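Local coordinates for protein hydroquinone dioxygenase small subunit (Pseudomonas sp., PDB 4ZXA) that probably serves as the small, cupin-fold subunit of a two-subunit, iron-dependent dioxygenase that opens the ring of hydroquinone, at residues V90-L95 / V122-G127. Sequence-based numbering, arbitrary orientation.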
loop_
_atom_site.group_PDB
_atom_site.type_symbol
_atom_site.label_atom_id
_atom_site.label_comp_id
_atom_site.label_asym_id
_atom_site.label_seq_id
_atom_site.Cartn_x
_atom_site.Cartn_y
_atom_site.Cartn_z
ATOM N N VAL A 90 -15.126 -10.646 40.381
ATOM C CA VAL A 90 -14.586 -10.233 41.662
ATOM C C VAL A 90 -15.506 -9.234 42.326
ATOM O O VAL A 90 -16.055 -8.350 41.673
ATOM C CB VAL A 90 -13.185 -9.634 41.514
ATOM C CG1 VAL A 90 -12.641 -9.217 42.865
ATOM C CG2 VAL A 90 -12.251 -10.630 40.850
ATOM N N ARG A 91 -15.694 -9.409 43.625
ATOM C CA ARG A 91 -16.372 -8.432 44.456
ATOM C C ARG A 91 -15.281 -7.601 45.129
ATOM O O ARG A 91 -14.300 -8.148 45.634
ATOM C CB ARG A 91 -17.226 -9.160 45.497
ATOM C CG ARG A 91 -17.791 -8.288 46.607
ATOM C CD ARG A 91 -18.705 -9.099 47.526
ATOM N NE ARG A 91 -19.355 -8.246 48.510
ATOM C CZ ARG A 91 -18.803 -7.922 49.676
ATOM N NH1 ARG A 91 -17.604 -8.403 49.980
ATOM N NH2 ARG A 91 -19.440 -7.129 50.536
ATOM N N VAL A 92 -15.436 -6.284 45.123
ATOM C CA VAL A 92 -14.435 -5.410 45.727
ATOM C C VAL A 92 -15.078 -4.603 46.858
ATOM O O VAL A 92 -16.000 -3.818 46.610
ATOM C CB VAL A 92 -13.781 -4.457 44.664
ATOM C CG1 VAL A 92 -12.626 -3.661 45.271
ATOM C CG2 VAL A 92 -13.293 -5.246 43.445
ATOM N N GLU A 93 -14.597 -4.809 48.088
ATOM C CA GLU A 93 -15.108 -4.095 49.263
ATOM C C GLU A 93 -14.288 -2.842 49.536
ATOM O O GLU A 93 -13.058 -2.887 49.485
ATOM C CB GLU A 93 -15.014 -4.966 50.510
ATOM C CG GLU A 93 -16.002 -6.100 50.606
ATOM C CD GLU A 93 -15.572 -7.148 51.633
ATOM O OE1 GLU A 93 -15.350 -6.789 52.814
ATOM O OE2 GLU A 93 -15.440 -8.329 51.248
ATOM N N PHE A 94 -14.958 -1.745 49.886
ATOM C CA PHE A 94 -14.275 -0.470 50.103
ATOM C C PHE A 94 -14.502 0.119 51.491
ATOM O O PHE A 94 -15.641 0.332 51.907
ATOM C CB PHE A 94 -14.728 0.564 49.059
ATOM C CG PHE A 94 -14.301 0.246 47.654
ATOM C CD1 PHE A 94 -13.076 0.685 47.170
ATOM C CD2 PHE A 94 -15.128 -0.479 46.816
ATOM C CE1 PHE A 94 -12.680 0.398 45.865
ATOM C CE2 PHE A 94 -14.744 -0.777 45.513
ATOM C CZ PHE A 94 -13.519 -0.338 45.035
ATOM N N LEU A 95 -13.408 0.408 52.190
ATOM C CA LEU A 95 -13.445 1.165 53.439
ATOM C C LEU A 95 -12.794 2.536 53.278
ATOM O O LEU A 95 -11.673 2.630 52.765
ATOM C CB LEU A 95 -12.663 0.421 54.509
ATOM C CG LEU A 95 -13.369 -0.718 55.213
ATOM C CD1 LEU A 95 -12.370 -1.399 56.124
ATOM C CD2 LEU A 95 -14.539 -0.141 55.982
ATOM N N VAL A 122 -18.335 -3.178 44.924
ATOM C CA VAL A 122 -18.562 -3.246 43.500
ATOM C C VAL A 122 -18.472 -4.706 43.068
ATOM O O VAL A 122 -17.707 -5.493 43.632
ATOM C CB VAL A 122 -17.509 -2.400 42.733
ATOM C CG1 VAL A 122 -17.658 -2.592 41.239
ATOM C CG2 VAL A 122 -17.642 -0.933 43.100
ATOM N N LEU A 123 -19.251 -5.061 42.055
ATOM C CA LEU A 123 -19.223 -6.407 41.514
ATOM C C LEU A 123 -18.717 -6.430 40.086
ATOM O O LEU A 123 -19.440 -6.103 39.157
ATOM C CB LEU A 123 -20.613 -7.010 41.583
ATOM C CG LEU A 123 -20.640 -8.143 42.590
ATOM C CD1 LEU A 123 -22.057 -8.373 43.123
ATOM C CD2 LEU A 123 -20.056 -9.364 41.876
ATOM N N LEU A 124 -17.466 -6.831 39.917
ATOM C CA LEU A 124 -16.808 -6.762 38.616
ATOM C C LEU A 124 -16.837 -8.099 37.887
ATOM O O LEU A 124 -16.369 -9.122 38.404
ATOM C CB LEU A 124 -15.346 -6.312 38.773
ATOM C CG LEU A 124 -15.103 -4.946 39.418
ATOM C CD1 LEU A 124 -13.603 -4.700 39.641
ATOM C CD2 LEU A 124 -15.724 -3.820 38.586
ATOM N N LYS A 125 -17.374 -8.086 36.674
ATOM C CA LYS A 125 -17.237 -9.234 35.797
ATOM C C LYS A 125 -16.205 -8.882 34.734
ATOM O O LYS A 125 -15.750 -7.744 34.673
ATOM C CB LYS A 125 -18.580 -9.591 35.162
ATOM C CG LYS A 125 -19.642 -10.027 36.161
ATOM C CD LYS A 125 -21.029 -10.088 35.515
ATOM C CE LYS A 125 -22.011 -10.859 36.398
ATOM N NZ LYS A 125 -23.405 -10.349 36.268
ATOM N N ARG A 126 -15.839 -9.861 33.914
ATOM C CA ARG A 126 -14.883 -9.656 32.829
ATOM C C ARG A 126 -15.115 -8.396 31.988
ATOM O O ARG A 126 -16.219 -8.130 31.502
ATOM C CB ARG A 126 -14.882 -10.858 31.891
ATOM C CG ARG A 126 -13.911 -10.683 30.727
ATOM C CD ARG A 126 -13.908 -11.899 29.850
ATOM N NE ARG A 126 -15.117 -11.974 29.036
ATOM C CZ ARG A 126 -15.514 -13.068 28.397
ATOM N NH1 ARG A 126 -14.806 -14.195 28.493
ATOM N NH2 ARG A 126 -16.626 -13.032 27.673
ATOM N N GLY A 127 -14.053 -7.634 31.802
ATOM C CA GLY A 127 -14.125 -6.443 30.986
ATOM C C GLY A 127 -14.495 -5.229 31.804
ATOM O O GLY A 127 -14.598 -4.125 31.267
#
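Val90 and Leu124 face each other as a hydrogen-bonded pair, and two residues further along Val92 and Val122 do the same, so this pairing illustrates the antiparallel pattern, in which each hydrogen-bonded pair closes a ring with two backbone bonds; here there are two such rings. In the first ring Val90 N gives to Leu124 O at 2.8 Å, and Leu124 N returns to Val90 O at 2.7 Å. In the second, Val92 N reaches Val122 O at 2.8 Å, and Val122 N meets Val92 O at 3.0 Å. Between the rings lies the non-hydrogen-bonded pair Arg91 and Leu123, where the strands draw closer, their CA atoms 4.6 Å apart. Here the carbonyl of Val122 has a second, weaker partner, a CA-H...O contact from Arg91 CA at 3.3 Å.

The apolar contacts lie on the face carrying Val90, Val92, Phe94, Val122 and Leu124. The CD1 methyl of Leu124 touches Val92 CG2 at 3.9 Å, a diagonal contact between the two hydrogen-bonded pairs in which the side chains approach obliquely. Phe94 has CG anti to its carbonyl carbon (chi1 -67°), and its ring comes back toward Val122, whose CG2 meets CE2 obliquely at 3.8 Å. Arg91 and Leu123 project from the other face; the guanidinium of Arg91 forms a cation-pi contact with Tyr121.

Strand 89-97, which holds Val90 to Leu95, is flanked on its other side by strand 136-142, with backbone hydrogen bonds between Arg91 and Glu141 and between Glu93 and Arg139. The buried face packs against strand 128-132 of the second sheet, as in the jelly-roll beta-barrel of cupins: Phe94 and Leu124 both touch Cys130. Strand 116-125 borders its sheet within this chain, but Val122 and Leu123 pair antiparallel with a strand of the large subunit, which carries the sheet across the interface.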